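Phosphosugar isomerase (Escherichia coli O6:H1, PDB 5UQI) probably interconverts arabinose 5-phosphate with its ketose isomer, as a sugar isomerase (SIS) family enzyme linked to lipopolysaccharide biosynthesis. Local coordinates at residues V47-G52 against D92-I97; I57-A62 against S72-G77; Y119-T124 against L137-P142. All coordinates share one frame; numbering follows the deposited sequence.

Contact 1: residues V47-G52 against D92-I97. With A5P (arabinose-5-phosphate), chain B.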
loop_
_atom_site.group_PDB
_atom_site.type_symbol
_atom_site.label_atom_id
_atom_site.label_comp_id
_atom_site.label_asym_id
_atom_site.label_seq_id
_atom_site.Cartn_x
_atom_site.Cartn_y
_atom_site.Cartn_z
ATOM N N VAL A 47 -8.844 5.591 -2.145
ATOM C CA VAL A 47 -8.026 6.031 -3.311
ATOM C C VAL A 47 -6.597 5.803 -2.943
ATOM O O VAL A 47 -6.088 6.351 -1.954
ATOM C CB VAL A 47 -8.263 7.500 -3.619
ATOM C CG1 VAL A 47 -7.366 7.939 -4.781
ATOM C CG2 VAL A 47 -9.728 7.753 -3.917
ATOM N N PHE A 48 -5.914 4.952 -3.733
ATOM C CA PHE A 48 -4.495 4.677 -3.476
ATOM C C PHE A 48 -3.651 5.582 -4.361
ATOM O O PHE A 48 -3.952 5.733 -5.561
ATOM C CB PHE A 48 -4.145 3.210 -3.849
ATOM C CG PHE A 48 -4.579 2.200 -2.844
ATOM C CD1 PHE A 48 -5.866 1.661 -2.899
ATOM C CD2 PHE A 48 -3.639 1.740 -1.880
ATOM C CE1 PHE A 48 -6.270 0.691 -1.933
ATOM C CE2 PHE A 48 -4.037 0.762 -0.932
ATOM C CZ PHE A 48 -5.317 0.211 -1.007
ATOM N N ILE A 49 -2.581 6.142 -3.772
ATOM C CA ILE A 49 -1.708 7.035 -4.545
ATOM C C ILE A 49 -0.279 6.570 -4.316
ATOM O O ILE A 49 0.171 6.302 -3.173
ATOM C CB ILE A 49 -1.836 8.525 -4.020
ATOM C CG1 ILE A 49 -3.266 9.002 -4.232
ATOM C CG2 ILE A 49 -0.810 9.400 -4.758
ATOM C CD1 ILE A 49 -3.480 10.487 -3.813
ATOM N N GLY A 50 0.502 6.500 -5.417
ATOM C CA GLY A 50 1.928 6.099 -5.349
ATOM C C GLY A 50 2.572 6.449 -6.673
ATOM O O GLY A 50 1.887 6.845 -7.626
ATOM N N VAL A 51 3.901 6.330 -6.669
ATOM C CA VAL A 51 4.678 6.440 -7.928
ATOM C C VAL A 51 5.746 5.362 -7.921
ATOM O O VAL A 51 5.982 4.717 -6.877
ATOM C CB VAL A 51 5.371 7.828 -8.103
ATOM C CG1 VAL A 51 4.311 8.987 -8.146
ATOM C CG2 VAL A 51 6.471 8.058 -7.075
ATOM N N GLY A 52 6.371 5.116 -9.076
ATOM C CA GLY A 52 7.415 4.050 -9.077
ATOM C C GLY A 52 6.861 2.675 -8.722
ATOM O O GLY A 52 5.723 2.381 -8.994
ATOM N N ASP A 92 -14.106 10.253 0.151
ATOM C CA ASP A 92 -13.065 9.262 -0.150
ATOM C C ASP A 92 -11.977 9.288 0.882
ATOM O O ASP A 92 -11.734 10.328 1.510
ATOM C CB ASP A 92 -12.436 9.569 -1.509
ATOM C CG ASP A 92 -13.436 9.430 -2.692
ATOM O OD1 ASP A 92 -14.506 8.767 -2.577
ATOM O OD2 ASP A 92 -13.212 10.098 -3.738
ATOM N N VAL A 93 -11.372 8.130 1.120
ATOM C CA VAL A 93 -10.242 8.014 2.051
ATOM C C VAL A 93 -9.041 7.744 1.195
ATOM O O VAL A 93 -9.170 6.913 0.288
ATOM C CB VAL A 93 -10.466 6.883 3.080
ATOM C CG1 VAL A 93 -9.202 6.545 3.888
ATOM C CG2 VAL A 93 -11.696 7.269 3.931
ATOM N N VAL A 94 -7.901 8.357 1.499
ATOM C CA VAL A 94 -6.694 8.299 0.631
ATOM C C VAL A 94 -5.626 7.505 1.350
ATOM O O VAL A 94 -5.296 7.795 2.535
ATOM C CB VAL A 94 -6.211 9.731 0.253
ATOM C CG1 VAL A 94 -4.976 9.656 -0.620
ATOM C CG2 VAL A 94 -7.293 10.517 -0.450
ATOM N N ILE A 95 -5.040 6.502 0.660
ATOM C CA ILE A 95 -3.889 5.808 1.191
ATOM C C ILE A 95 -2.721 6.181 0.309
ATOM O O ILE A 95 -2.734 5.894 -0.899
ATOM C CB ILE A 95 -4.063 4.263 1.178
ATOM C CG1 ILE A 95 -5.246 3.855 2.096
ATOM C CG2 ILE A 95 -2.794 3.571 1.559
ATOM C CD1 ILE A 95 -5.572 2.345 2.109
ATOM N N LEU A 96 -1.705 6.808 0.867
ATOM C CA LEU A 96 -0.532 7.169 0.083
ATOM C C LEU A 96 0.604 6.212 0.428
ATOM O O LEU A 96 0.954 6.013 1.602
ATOM C CB LEU A 96 -0.060 8.591 0.421
ATOM C CG LEU A 96 -1.142 9.631 0.099
ATOM C CD1 LEU A 96 -1.862 10.140 1.379
ATOM C CD2 LEU A 96 -0.586 10.795 -0.718
ATOM N N ILE A 97 1.204 5.569 -0.582
ATOM C CA ILE A 97 2.233 4.550 -0.381
ATOM C C ILE A 97 3.558 5.071 -0.830
ATOM O O ILE A 97 3.714 5.512 -1.976
ATOM C CB ILE A 97 1.883 3.226 -1.165
ATOM C CG1 ILE A 97 0.551 2.672 -0.684
ATOM C CG2 ILE A 97 3.048 2.231 -0.938
ATOM C CD1 ILE A 97 0.214 1.320 -1.378
HETATM C C1 A5P B . 12.361 3.296 -7.416
HETATM O O1 A5P B . 12.794 2.319 -6.967
HETATM C C2 A5P B . 10.906 3.384 -7.509
HETATM O O2 A5P B . 10.310 2.376 -8.262
HETATM C C3 A5P B . 10.510 3.464 -6.099
HETATM O O3 A5P B . 9.388 2.642 -5.757
HETATM C C4 A5P B . 10.228 4.940 -6.204
HETATM O O4 A5P B . 11.445 5.667 -6.218
HETATM C C5 A5P B . 9.346 5.443 -5.102
HETATM O O5 A5P B . 10.017 5.303 -3.906
HETATM P P A5P B . 9.083 5.332 -2.611
HETATM O O1P A5P B . 8.388 3.969 -2.441
HETATM O O2P A5P B . 10.170 5.598 -1.443
HETATM O O3P A5P B . 8.073 6.343 -2.819
HETATM O O HOH W 1 5.262 6.350 -4.029
#
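V47 through I49 pair in parallel with V94 through L96, two neighbouring inner strands of the SIS-domain sheet whose axes approach to 4.7 Å and cross at -24°. Four backbone bonds run from the V47 end, where V47 N donates to V93 O, to the C-terminal end, where I97 N donates to I49 O at 2.9 Å. CA-H groups of V94, F48 and L96 add contacts to three of the same carbonyls, those of V47, I95 and I49.

The two faces pack differently. On the V47, I49 and V94 side, CD1 of I49 reaches back to CG1 of V94 at 3.6 Å. On the other side the F48 ring lies alongside I95, both pointing the same way, with F48 CE2 3.8 Å from I95 CD1. F48 CG stands anti to its carbonyl carbon (chi1 -78°), on the side of the backbone N; I95 CD1 meets the ring obliquely, and I97 CD1 at its edge, near the plane. A58 and L61 of helix 52-67 pack on this face too.

Past the last rung the strands part, and water 1 fills in: it accepts from V51 N and lies 2.7 Å from I97 O and 3.1 Å from the phosphate oxygen O3P of arabinose-5-phosphate. The apolar side-chain packing thus gives way to polar backbone at the sugar-phosphate pocket, where the C-terminal ends of the strands can reach the ligand through water.

Contact 2: residues I57-A62 against S72-G77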
loop_
_atom_site.group_PDB
_atom_site.type_symbol
_atom_site.label_atom_id
_atom_site.label_comp_id
_atom_site.label_asym_id
_atom_site.label_seq_id
_atom_site.Cartn_x
_atom_site.Cartn_y
_atom_site.Cartn_z
ATOM N N ILE A 57 2.476 -1.369 -6.985
ATOM C CA ILE A 57 1.803 -2.133 -5.884
ATOM C C ILE A 57 0.475 -1.445 -5.478
ATOM O O ILE A 57 -0.506 -2.159 -5.216
ATOM C CB ILE A 57 2.760 -2.269 -4.677
ATOM C CG1 ILE A 57 3.989 -3.083 -5.104
ATOM C CG2 ILE A 57 2.017 -2.959 -3.519
ATOM C CD1 ILE A 57 3.750 -4.414 -5.780
ATOM N N ALA A 58 0.439 -0.112 -5.439
ATOM C CA ALA A 58 -0.795 0.644 -5.137
ATOM C C ALA A 58 -1.891 0.304 -6.144
ATOM O O ALA A 58 -3.053 0.111 -5.769
ATOM C CB ALA A 58 -0.497 2.149 -5.144
ATOM N N ARG A 59 -1.527 0.171 -7.436
ATOM C CA ARG A 59 -2.507 -0.245 -8.492
ATOM C C ARG A 59 -3.034 -1.662 -8.147
ATOM O O ARG A 59 -4.249 -1.896 -8.280
ATOM C CB ARG A 59 -1.883 -0.306 -9.912
ATOM C CG ARG A 59 -1.706 0.993 -10.582
ATOM C CD ARG A 59 -1.104 0.793 -12.004
ATOM N NE ARG A 59 0.284 1.314 -11.999
ATOM C CZ ARG A 59 0.765 2.409 -12.611
ATOM N NH1 ARG A 59 -0.022 3.202 -13.342
ATOM N NH2 ARG A 59 2.077 2.715 -12.502
ATOM N N LYS A 60 -2.131 -2.605 -7.774
ATOM C CA LYS A 60 -2.574 -3.948 -7.423
ATOM C C LYS A 60 -3.523 -3.894 -6.232
ATOM O O LYS A 60 -4.609 -4.521 -6.295
ATOM C CB LYS A 60 -1.342 -4.800 -7.070
ATOM C CG LYS A 60 -1.613 -6.313 -7.252
ATOM C CD LYS A 60 -2.492 -6.928 -6.130
ATOM C CE LYS A 60 -2.433 -8.456 -6.168
ATOM N NZ LYS A 60 -3.232 -8.949 -4.965
ATOM N N LEU A 61 -3.154 -3.125 -5.193
ATOM C CA LEU A 61 -3.996 -3.124 -4.005
ATOM C C LEU A 61 -5.361 -2.472 -4.268
ATOM O O LEU A 61 -6.383 -2.956 -3.744
ATOM C CB LEU A 61 -3.263 -2.356 -2.872
ATOM C CG LEU A 61 -2.004 -3.111 -2.407
ATOM C CD1 LEU A 61 -1.397 -2.277 -1.250
ATOM C CD2 LEU A 61 -2.385 -4.528 -1.848
ATOM N N ALA A 62 -5.412 -1.399 -5.071
ATOM C CA ALA A 62 -6.759 -0.832 -5.415
ATOM C C ALA A 62 -7.603 -1.889 -6.089
ATOM O O ALA A 62 -8.791 -1.984 -5.778
ATOM C CB ALA A 62 -6.558 0.399 -6.351
ATOM N N SER A 72 -12.512 1.017 -4.672
ATOM C CA SER A 72 -11.155 1.599 -4.560
ATOM C C SER A 72 -10.646 1.820 -5.963
ATOM O O SER A 72 -11.001 1.094 -6.856
ATOM C CB SER A 72 -10.267 0.568 -3.893
ATOM O OG SER A 72 -8.957 1.014 -3.734
ATOM N N PHE A 73 -9.788 2.816 -6.156
ATOM C CA PHE A 73 -9.055 2.934 -7.405
ATOM C C PHE A 73 -7.722 3.656 -7.120
ATOM O O PHE A 73 -7.479 4.135 -6.019
ATOM C CB PHE A 73 -9.868 3.704 -8.503
ATOM C CG PHE A 73 -10.214 5.154 -8.152
ATOM C CD1 PHE A 73 -11.221 5.470 -7.228
ATOM C CD2 PHE A 73 -9.507 6.217 -8.769
ATOM C CE1 PHE A 73 -11.504 6.812 -6.935
ATOM C CE2 PHE A 73 -9.784 7.580 -8.489
ATOM C CZ PHE A 73 -10.795 7.877 -7.557
ATOM N N PHE A 74 -6.879 3.674 -8.153
ATOM C CA PHE A 74 -5.536 4.204 -8.048
ATOM C C PHE A 74 -5.420 5.515 -8.789
ATOM O O PHE A 74 -5.925 5.663 -9.922
ATOM C CB PHE A 74 -4.599 3.155 -8.719
ATOM C CG PHE A 74 -3.192 3.690 -8.917
ATOM C CD1 PHE A 74 -2.338 3.867 -7.825
ATOM C CD2 PHE A 74 -2.720 4.006 -10.221
ATOM C CE1 PHE A 74 -1.006 4.329 -8.016
ATOM C CE2 PHE A 74 -1.365 4.488 -10.355
ATOM C CZ PHE A 74 -0.544 4.641 -9.282
ATOM N N VAL A 75 -4.671 6.464 -8.160
ATOM C CA VAL A 75 -4.290 7.740 -8.795
ATOM C C VAL A 75 -2.803 7.842 -8.677
ATOM O O VAL A 75 -2.216 7.787 -7.580
ATOM C CB VAL A 75 -4.968 8.920 -8.088
ATOM C CG1 VAL A 75 -4.397 10.229 -8.635
ATOM C CG2 VAL A 75 -6.481 8.896 -8.319
ATOM N N HIS A 76 -2.135 7.990 -9.826
ATOM C CA HIS A 76 -0.669 8.164 -9.778
ATOM C C HIS A 76 -0.292 9.487 -9.169
ATOM O O HIS A 76 -0.944 10.485 -9.426
ATOM C CB HIS A 76 -0.183 8.062 -11.236
ATOM C CG HIS A 76 1.306 8.036 -11.364
ATOM N ND1 HIS A 76 2.045 9.219 -11.426
ATOM C CD2 HIS A 76 2.196 7.019 -11.446
ATOM C CE1 HIS A 76 3.327 8.906 -11.529
ATOM N NE2 HIS A 76 3.439 7.584 -11.601
ATOM N N GLY A 77 0.770 9.486 -8.345
ATOM C CA GLY A 77 1.096 10.729 -7.587
ATOM C C GLY A 77 1.428 11.921 -8.490
ATOM O O GLY A 77 1.071 13.074 -8.199
#
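R59 and A58, on successive positions of helix 52-67, meet the ring of F74 on the edge strand 72-76. R59 CG lies over one face of that ring, offset toward the rim, in a CH-pi contact, although the model puts these carbons too close together for the exact spacing to be trusted. Farther out the R59 chain bends at chi3, and F74 CE2 comes to lie over one face of the guanidinium, 3.5 Å from R59 NH1. The two planes are 48° apart, so this is no parallel stack. A58 CB approaches the same ring obliquely, 3.6 Å from F74 CE1.

F74 reaches the helix because its CG stands anti to the backbone N (chi1 169°). The opposite face of its ring is met near the rim by the backbone N of H76, two residues on, while NH2 of R59 comes to the edge of the H76 imidazole, 4.4 Å from H76 CD2.

One turn along the helix, A62 lies against the strand itself: its CB is 3.5 Å from the carbonyl carbon of F73, and its CA is 3.3 Å from S72 OG. That hydroxyl is hydrogen-bonded to V46 O of the adjoining strand. F48 of strand 46-50 packs against both A62 and S72.

Helix and strand run nearly antiparallel, at 162°, as expected for the crossover helix of a beta-alpha-beta unit returning to the sheet edge. Small alanines let the helix sit close, and at the rim the contact is carried by arginine and an aromatic face, mixing apolar contact with a probably charged guanidinium beside H76.

Contact 3: residues Y119-T124 against L137-P142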
loop_
_atom_site.group_PDB
_atom_site.type_symbol
_atom_site.label_atom_id
_atom_site.label_comp_id
_atom_site.label_asym_id
_atom_site.label_seq_id
_atom_site.Cartn_x
_atom_site.Cartn_y
_atom_site.Cartn_z
ATOM N N TYR A 119 -9.488 12.209 4.819
ATOM C CA TYR A 119 -8.694 11.454 5.766
ATOM C C TYR A 119 -7.556 10.760 5.021
ATOM O O TYR A 119 -7.819 10.131 3.966
ATOM C CB TYR A 119 -9.605 10.410 6.411
ATOM C CG TYR A 119 -8.998 9.813 7.641
ATOM C CD1 TYR A 119 -8.116 8.772 7.592
ATOM C CD2 TYR A 119 -9.271 10.356 8.906
ATOM C CE1 TYR A 119 -7.513 8.230 8.718
ATOM C CE2 TYR A 119 -8.667 9.820 10.020
ATOM C CZ TYR A 119 -7.814 8.755 9.949
ATOM O OH TYR A 119 -7.212 8.199 11.083
ATOM N N LEU A 120 -6.336 10.987 5.484
ATOM C CA LEU A 120 -5.112 10.516 4.799
ATOM C C LEU A 120 -4.456 9.440 5.614
ATOM O O LEU A 120 -4.157 9.608 6.776
ATOM C CB LEU A 120 -4.111 11.661 4.545
ATOM C CG LEU A 120 -4.688 12.909 3.868
ATOM C CD1 LEU A 120 -3.512 13.913 3.780
ATOM C CD2 LEU A 120 -5.344 12.589 2.495
ATOM N N ILE A 121 -4.114 8.312 4.954
ATOM C CA ILE A 121 -3.401 7.211 5.563
ATOM C C ILE A 121 -2.093 7.067 4.802
ATOM O O ILE A 121 -2.103 7.172 3.579
ATOM C CB ILE A 121 -4.238 5.904 5.362
ATOM C CG1 ILE A 121 -5.546 6.050 6.176
ATOM C CG2 ILE A 121 -3.456 4.666 5.807
ATOM C CD1 ILE A 121 -6.534 4.955 5.791
ATOM N N SER A 122 -0.990 6.836 5.484
ATOM C CA SER A 122 0.265 6.565 4.808
ATOM C C SER A 122 0.748 5.150 5.091
ATOM O O SER A 122 0.567 4.631 6.184
ATOM C CB SER A 122 1.396 7.555 5.155
ATOM O OG SER A 122 1.658 7.469 6.613
ATOM N N PHE A 123 1.341 4.498 4.072
ATOM C CA PHE A 123 2.092 3.283 4.298
ATOM C C PHE A 123 3.534 3.598 3.988
ATOM O O PHE A 123 3.894 3.840 2.795
ATOM C CB PHE A 123 1.637 2.201 3.257
ATOM C CG PHE A 123 0.272 1.539 3.490
ATOM C CD1 PHE A 123 -0.666 1.967 4.427
ATOM C CD2 PHE A 123 -0.122 0.479 2.617
ATOM C CE1 PHE A 123 -1.878 1.317 4.592
ATOM C CE2 PHE A 123 -1.366 -0.137 2.757
ATOM C CZ PHE A 123 -2.234 0.247 3.751
ATOM N N THR A 124 4.433 3.610 4.998
ATOM C CA THR A 124 5.852 3.961 4.830
ATOM C C THR A 124 6.664 3.108 5.784
ATOM O O THR A 124 6.066 2.483 6.668
ATOM C CB THR A 124 6.170 5.464 5.107
ATOM O OG1 THR A 124 6.222 5.709 6.537
ATOM C CG2 THR A 124 5.101 6.425 4.472
ATOM N N LEU A 137 -3.418 8.961 9.704
ATOM C CA LEU A 137 -3.037 7.666 10.231
ATOM C C LEU A 137 -1.786 7.238 9.482
ATOM O O LEU A 137 -1.811 7.003 8.245
ATOM C CB LEU A 137 -4.183 6.645 10.114
ATOM C CG LEU A 137 -3.774 5.246 10.594
ATOM C CD1 LEU A 137 -3.497 5.201 12.098
ATOM C CD2 LEU A 137 -4.884 4.289 10.234
ATOM N N SER A 138 -0.697 7.127 10.228
ATOM C CA SER A 138 0.549 6.512 9.733
ATOM C C SER A 138 0.596 5.042 10.075
ATOM O O SER A 138 0.529 4.638 11.290
ATOM C CB SER A 138 1.796 7.230 10.331
ATOM O OG SER A 138 2.972 6.454 10.097
ATOM N N VAL A 139 0.757 4.217 9.021
ATOM C CA VAL A 139 0.933 2.811 9.205
ATOM C C VAL A 139 2.385 2.530 8.876
ATOM O O VAL A 139 2.867 2.797 7.733
ATOM C CB VAL A 139 0.018 2.027 8.242
ATOM C CG1 VAL A 139 0.274 0.545 8.381
ATOM C CG2 VAL A 139 -1.430 2.350 8.498
ATOM N N GLU A 140 3.130 1.970 9.820
ATOM C CA GLU A 140 4.562 1.767 9.640
ATOM C C GLU A 140 4.738 0.309 9.203
ATOM O O GLU A 140 4.230 -0.636 9.850
ATOM C CB GLU A 140 5.343 2.110 10.928
ATOM C CG GLU A 140 6.847 1.982 10.811
ATOM C CD GLU A 140 7.541 2.429 12.109
ATOM O OE1 GLU A 140 7.595 1.558 12.990
ATOM O OE2 GLU A 140 7.965 3.608 12.297
ATOM N N ILE A 141 5.348 0.127 8.034
ATOM C CA ILE A 141 5.604 -1.212 7.500
ATOM C C ILE A 141 7.125 -1.287 7.399
ATOM O O ILE A 141 7.698 -0.888 6.384
ATOM C CB ILE A 141 4.959 -1.397 6.119
ATOM C CG1 ILE A 141 3.433 -1.123 6.232
ATOM C CG2 ILE A 141 5.292 -2.823 5.607
ATOM C CD1 ILE A 141 2.643 -1.219 4.944
ATOM N N PRO A 142 7.774 -1.807 8.460
ATOM C CA PRO A 142 9.228 -1.762 8.536
ATOM C C PRO A 142 9.866 -2.708 7.492
ATOM O O PRO A 142 9.417 -3.857 7.309
ATOM C CB PRO A 142 9.509 -2.219 9.980
ATOM C CG PRO A 142 8.380 -3.147 10.294
ATOM C CD PRO A 142 7.185 -2.678 9.502
HETATM O O HOH W 2 3.541 5.610 7.578
#
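V139 O is gripped by two donors, T124 N from the facing strand at 3.3 Å and water 2 at 2.9 Å. It belongs to the parallel pairing of strands 120-124 and 137-140, the two strands at one side of the parallel sheet, joined through helix 130-134 as a beta-alpha-beta unit. Water 2 is held by three hydroxyls as well: S122 OG, T124 OG1 and S138 OG, the last at 2.7 Å. S122 puts its OG between the backbone N and the carbonyl carbon (chi1 61°), the crowded position, which turns it toward the water and S138. T124 OG1 also bonds to S126 N and S129 OG, and S138 OG to H127 ND1, so these hydroxyls join the water site to the loop that follows T124. L131 and A132 of helix 130-134 pack on this same serine and threonine face.

Between the strands, backbone bonds run from L137 N to L120 O at one end to I141 N and T124 O at the other, the latter 2.8 Å. At 17° the strands stay close to parallel.

The other face is apolar. I121 and V139 point the same way, with their CG2 atoms in contact, and the F123 ring lies beside V139, its CD1 3.9 Å from V139 CB. I141 CD1 lies oblique to the F123 ring, near CG, and also touches F123 CB. Helix 32-41 packs against I121 and V139, while helix 156-175 meets F123 and I141. Where the pairing starts, Y119 crosses L137 at an angle, with L137 CB near its ring plane at the edge, 3.5 Å from Y119 OH.

All three contacts belong to one five-stranded parallel sheet. Contact 1 holds strands 46-50 and 93-97 in its middle; contact 3 pairs 120-124 with 137-140 at one outer side, and contact 2 sets the crossover helix 52-67 on 72-76, the opposite outermost strand. Contacts 1 and 3 are buried, contact 2 only partly so. Strand 46-50 bonds to 72-76 through F48, and V94 and L96 bond to I121, so contact 1 links the other two, whose centres lie about 15 Å apart. Both strand pairings rest on backbone ladders, but contact 3 devotes one face to hydroxyls and water, whereas contact 2 relies on side-chain packing and an arginine over an aromatic ring.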